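Local coordinates for dual function macrocyclase-peptidase POPB (Galerina marginata, PDB 5N4B), which cleaves peptide bonds on the C-terminal side of prolyl residues and macrocyclises the trimmed precursor peptide in the biosynthesis of amanitin toxins, at residues I493-G498 against A573-A578; L582-S587 against G597-E602. The protein carries 1 engineered substitution. All blocks are in the same frame, centred on the assembly; numbering follows the deposited sequence.

Contact 1: residues I493-G498 against A573-A578. Engineered in segment 573-578: Ala578 (natural residue Ser).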
loop_
_atom_site.group_PDB
_atom_site.type_symbol
_atom_site.label_atom_id
_atom_site.label_comp_id
_atom_site.label_asym_id
_atom_site.label_seq_id
_atom_site.Cartn_x
_atom_site.Cartn_y
_atom_site.Cartn_z
ATOM N N ILE A 493 10.677 -17.839 -4.913
ATOM C CA ILE A 493 10.519 -16.406 -5.084
ATOM C C ILE A 493 10.376 -15.808 -3.708
ATOM O O ILE A 493 9.474 -16.185 -2.942
ATOM C CB ILE A 493 9.380 -16.019 -6.009
ATOM C CG1 ILE A 493 9.882 -16.222 -7.446
ATOM C CG2 ILE A 493 9.017 -14.588 -5.783
ATOM C CD1 ILE A 493 10.121 -17.566 -7.893
ATOM N N GLN A 494 11.293 -14.907 -3.384
ATOM C CA GLN A 494 11.386 -14.278 -2.074
ATOM C C GLN A 494 11.011 -12.813 -2.222
ATOM O O GLN A 494 11.644 -12.072 -2.991
ATOM C CB GLN A 494 12.793 -14.440 -1.503
ATOM C CG GLN A 494 13.012 -13.826 -0.163
ATOM C CD GLN A 494 14.387 -14.034 0.356
ATOM O OE1 GLN A 494 14.835 -15.172 0.443
ATOM N NE2 GLN A 494 15.104 -12.962 0.665
ATOM N N TYR A 495 9.991 -12.405 -1.486
ATOM C CA TYR A 495 9.380 -11.096 -1.642
ATOM C C TYR A 495 9.609 -10.281 -0.396
ATOM O O TYR A 495 9.546 -10.811 0.713
ATOM C CB TYR A 495 7.865 -11.274 -1.843
ATOM C CG TYR A 495 7.109 -10.011 -2.120
ATOM C CD1 TYR A 495 7.350 -9.286 -3.273
ATOM C CD2 TYR A 495 6.179 -9.537 -1.242
ATOM C CE1 TYR A 495 6.683 -8.085 -3.538
ATOM C CE2 TYR A 495 5.498 -8.344 -1.494
ATOM C CZ TYR A 495 5.761 -7.624 -2.646
ATOM O OH TYR A 495 5.088 -6.438 -2.916
ATOM N N GLY A 496 9.849 -8.995 -0.553
ATOM C CA GLY A 496 10.008 -8.131 0.598
ATOM C C GLY A 496 9.669 -6.684 0.308
ATOM O O GLY A 496 9.596 -6.244 -0.841
ATOM N N TYR A 497 9.494 -5.948 1.403
ATOM C CA TYR A 497 9.306 -4.502 1.360
ATOM C C TYR A 497 10.363 -3.876 2.257
ATOM O O TYR A 497 11.321 -3.295 1.740
ATOM C CB TYR A 497 7.877 -4.109 1.752
ATOM C CG TYR A 497 7.616 -2.645 1.634
ATOM C CD1 TYR A 497 7.448 -2.040 0.377
ATOM C CD2 TYR A 497 7.512 -1.831 2.763
ATOM C CE1 TYR A 497 7.179 -0.682 0.281
ATOM C CE2 TYR A 497 7.252 -0.497 2.657
ATOM C CZ TYR A 497 7.086 0.082 1.419
ATOM O OH TYR A 497 6.790 1.433 1.308
ATOM N N GLY A 498 10.252 -4.024 3.571
ATOM C CA GLY A 498 11.363 -3.766 4.469
ATOM C C GLY A 498 11.524 -2.337 4.946
ATOM O O GLY A 498 12.636 -1.807 4.967
ATOM N N ALA A 573 14.987 -16.263 -6.312
ATOM C CA ALA A 573 14.737 -15.017 -7.011
ATOM C C ALA A 573 14.117 -14.046 -6.032
ATOM O O ALA A 573 13.401 -14.466 -5.118
ATOM C CB ALA A 573 13.779 -15.210 -8.172
ATOM N N ILE A 574 14.391 -12.769 -6.203
ATOM C CA ILE A 574 13.855 -11.754 -5.301
ATOM C C ILE A 574 13.045 -10.719 -6.056
ATOM O O ILE A 574 13.332 -10.388 -7.217
ATOM C CB ILE A 574 14.929 -11.081 -4.419
ATOM C CG1 ILE A 574 16.068 -10.525 -5.245
ATOM C CG2 ILE A 574 15.446 -12.063 -3.347
ATOM C CD1 ILE A 574 17.121 -9.723 -4.426
ATOM N N ASN A 575 12.033 -10.182 -5.363
ATOM C CA ASN A 575 11.096 -9.233 -5.938
ATOM C C ASN A 575 10.596 -8.309 -4.838
ATOM O O ASN A 575 10.446 -8.728 -3.682
ATOM C CB ASN A 575 9.938 -10.030 -6.573
ATOM C CG ASN A 575 8.827 -9.186 -7.177
ATOM O OD1 ASN A 575 7.649 -9.467 -6.914
ATOM N ND2 ASN A 575 9.151 -8.205 -7.989
ATOM N N GLY A 576 10.363 -7.043 -5.209
ATOM C CA GLY A 576 9.803 -6.050 -4.297
ATOM C C GLY A 576 9.587 -4.769 -5.066
ATOM O O GLY A 576 10.117 -4.597 -6.168
ATOM N N ALA A 577 8.739 -3.918 -4.501
ATOM C CA ALA A 577 8.354 -2.673 -5.140
ATOM C C ALA A 577 8.542 -1.494 -4.195
ATOM O O ALA A 577 8.311 -1.592 -2.992
ATOM C CB ALA A 577 6.880 -2.716 -5.595
ATOM N N ALA A 578 8.936 -0.354 -4.766
ATOM C CA ALA A 578 9.119 0.909 -4.032
ATOM C C ALA A 578 10.246 0.715 -3.036
ATOM O O ALA A 578 11.384 0.469 -3.480
ATOM C CB ALA A 578 7.785 1.451 -3.496
HETATM O O HOH W 1 7.570 -4.776 -1.979
#
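At the heart of the α/β-hydrolase domain, strands 492-495 and 572-577 run parallel, and the second ends at the nucleophile elbow of this S9A peptidase. The short segments are twisted by 31° and bridged in register from Ile493-Ala573 to Tyr495-Asn575. Three backbone hydrogen bonds alternate between them. Gln494 N meets Ala573 O at 2.8 Å, nearly along the C=O axis. Asn575 N reaches Gln494 O at 3.1 Å in the carbonyl plane. Gly496 N closes the ladder on Asn575 O at 3.2 Å. Beyond it the strands part, and a water takes over, donating to Gly496 O at 2.7 Å and accepting from Ala577 N at 2.9 Å. Gly576 CA adds a CA-H...O contact to Gly496 O.

On one face, Ile493 CG1 touches Ala573 CB. There too, Tyr495 has CG anti to the backbone N (chi1 -176°), which carries its ring obliquely across to Asn575: CD1 lies 3.2 Å from Asn575 O, and ring and amide planes cross at 44°. The amide of Asn575 is fixed at both ends, ND2 by Val600 O and Glu602, OD1 by Lys715. On the other face Gln494 and Ile574 lie side by side, CB to CG2 at 4.0 Å, while Gln494 NE2 bonds to Phe554 O. Farther on, Tyr497 turns its ring edge to Ala577 O (CD1 at 3.5 Å).

Ala578, engineered in place of the catalytic serine, occupies the N-cap position with a positive phi, the strained elbow conformation. Tyr495 OH hydrogen-bonds to the backbone of the bound peptide and only weakly to the water, so the strand ends that hold the nucleophile position also help line the substrate site.

Contact 2: residues L582-S587 against G597-E602; sequences LLVMGS and GAAVPE
Helix 582-587 passes over strand 598-602 at 141° between their N-to-C directions, with short axes 7.3 Å apart at closest approach. The backbones come nearest at Val584 and Pro601, whose CA atoms are 5.5 Å apart; the contact is purely apolar.

Val584 points toward the strand. With CG1 anti to the backbone N (chi1 169°), that methyl reaches between two residues on the same side of the strand, 3.9 Å from Ala599 CB and 3.8 Å from Pro601 CB, and lies near the intervening Val600 N. Met585 does not point at the strand at first, but its CG lies anti to its own carbonyl carbon and meets Pro601 CB at 3.7 Å. The chain then bends at chi3 (-90°), bringing CE back to within 4.2 Å of the same CB. Both side chains cross Pro601 at about a right angle, so its ring is met by Val584 and Met585 together. One turn on from Leu583, Ser587 folds OG back onto Leu583 O at 2.8 Å, above the carbonyl plane; this oxygen also accepts the Ser587 backbone N-H.

The pair forms the second half of the beta-alpha-beta unit made by strand 572-577, helix 579-590 and strand 598-602. Val584 also packs on Ile574 of the first strand, Leu583 and Ser587 face helix 548-563, and Ala599 and Pro601 adjoin strand 653-659.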
loop_
_atom_site.group_PDB
_atom_site.type_symbol
_atom_site.label_atom_id
_atom_site.label_comp_id
_atom_site.label_asym_id
_atom_site.label_seq_id
_atom_site.Cartn_x
_atom_site.Cartn_y
_atom_site.Cartn_z
ATOM N N LEU A 582 14.214 -0.886 -3.766
ATOM C CA LEU A 582 15.474 -0.546 -3.111
ATOM C C LEU A 582 16.071 -1.768 -2.430
ATOM O O LEU A 582 17.272 -2.047 -2.530
ATOM C CB LEU A 582 15.235 0.554 -2.059
ATOM C CG LEU A 582 16.386 0.811 -1.102
ATOM C CD1 LEU A 582 17.669 1.314 -1.781
ATOM C CD2 LEU A 582 15.967 1.844 -0.022
ATOM N N LEU A 583 15.229 -2.502 -1.718
ATOM C CA LEU A 583 15.661 -3.728 -1.066
ATOM C C LEU A 583 16.301 -4.677 -2.067
ATOM O O LEU A 583 17.382 -5.227 -1.813
ATOM C CB LEU A 583 14.471 -4.360 -0.354
ATOM C CG LEU A 583 14.739 -5.699 0.310
ATOM C CD1 LEU A 583 15.666 -5.541 1.505
ATOM C CD2 LEU A 583 13.429 -6.331 0.736
ATOM N N VAL A 584 15.637 -4.904 -3.194
ATOM C CA VAL A 584 16.172 -5.802 -4.223
ATOM C C VAL A 584 17.489 -5.292 -4.800
ATOM O O VAL A 584 18.457 -6.047 -4.925
ATOM C CB VAL A 584 15.120 -6.068 -5.298
ATOM C CG1 VAL A 584 15.700 -6.768 -6.497
ATOM C CG2 VAL A 584 14.024 -6.893 -4.716
ATOM N N MET A 585 17.536 -4.018 -5.167
ATOM C CA MET A 585 18.724 -3.452 -5.827
ATOM C C MET A 585 19.906 -3.437 -4.880
ATOM O O MET A 585 21.008 -3.842 -5.258
ATOM C CB MET A 585 18.412 -2.047 -6.359
ATOM C CG MET A 585 17.479 -2.128 -7.577
ATOM S SD MET A 585 17.174 -0.589 -8.467
ATOM C CE MET A 585 15.743 0.031 -7.587
ATOM N N GLY A 586 19.701 -3.039 -3.619
ATOM C CA GLY A 586 20.788 -3.120 -2.659
ATOM C C GLY A 586 21.205 -4.538 -2.318
ATOM O O GLY A 586 22.391 -4.804 -2.076
ATOM N N SER A 587 20.254 -5.467 -2.294
ATOM C CA SER A 587 20.592 -6.838 -1.976
ATOM C C SER A 587 21.487 -7.440 -3.038
ATOM O O SER A 587 22.389 -8.201 -2.705
ATOM C CB SER A 587 19.338 -7.675 -1.790
ATOM O OG SER A 587 18.646 -7.337 -0.566
ATOM N N GLY A 597 19.392 -15.962 -7.925
ATOM C CA GLY A 597 19.336 -16.409 -9.308
ATOM C C GLY A 597 18.614 -15.452 -10.228
ATOM O O GLY A 597 18.759 -15.561 -11.444
ATOM N N ALA A 598 17.830 -14.522 -9.679
ATOM C CA ALA A 598 17.125 -13.542 -10.485
ATOM C C ALA A 598 16.658 -12.431 -9.567
ATOM O O ALA A 598 16.448 -12.643 -8.371
ATOM C CB ALA A 598 15.914 -14.103 -11.213
ATOM N N ALA A 599 16.445 -11.258 -10.155
ATOM C CA ALA A 599 16.038 -10.100 -9.382
ATOM C C ALA A 599 15.092 -9.228 -10.185
ATOM O O ALA A 599 15.376 -8.899 -11.340
ATOM C CB ALA A 599 17.266 -9.284 -8.956
ATOM N N VAL A 600 13.973 -8.837 -9.572
ATOM C CA VAL A 600 12.946 -7.995 -10.221
ATOM C C VAL A 600 12.592 -6.855 -9.270
ATOM O O VAL A 600 11.673 -6.987 -8.440
ATOM C CB VAL A 600 11.718 -8.784 -10.700
ATOM C CG1 VAL A 600 10.723 -7.799 -11.332
ATOM C CG2 VAL A 600 12.151 -9.816 -11.679
ATOM N N PRO A 601 13.325 -5.726 -9.313
ATOM C CA PRO A 601 12.942 -4.533 -8.541
ATOM C C PRO A 601 11.943 -3.706 -9.314
ATOM O O PRO A 601 12.186 -3.395 -10.488
ATOM C CB PRO A 601 14.274 -3.804 -8.355
ATOM C CG PRO A 601 15.053 -4.191 -9.592
ATOM C CD PRO A 601 14.596 -5.540 -10.040
ATOM N N GLU A 602 10.842 -3.326 -8.677
ATOM C CA GLU A 602 9.740 -2.590 -9.326
ATOM C C GLU A 602 9.641 -1.185 -8.730
ATOM O O GLU A 602 9.443 -1.026 -7.532
ATOM C CB GLU A 602 8.415 -3.327 -9.156
ATOM C CG GLU A 602 8.439 -4.736 -9.686
ATOM C CD GLU A 602 7.112 -5.472 -9.477
ATOM O OE1 GLU A 602 6.034 -4.805 -9.496
ATOM O OE2 GLU A 602 7.098 -6.697 -9.364
#

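Both contacts are buried and reach the same eight-stranded sheet, their centres about 7 Å apart; contact 1 includes the first strand of the beta-alpha-beta unit whose helix and second strand make contact 2. Contact 1 joins neighbouring strands by backbone polar groups and water; contact 2 seats the helix that follows the nucleophile elbow on the next strand through methyl, methylene and proline-ring carbons. They meet directly: Ala578 N probably hydrogen-bonds to Glu602 O at 2.9 Å, and Val584 CG2 packs against Gly576 N. Contact 1 carries the catalytic position and touches the substrate peptide through several residues, whereas in segment 597-602 Glu602 reaches the peptide, apart from the apolar core.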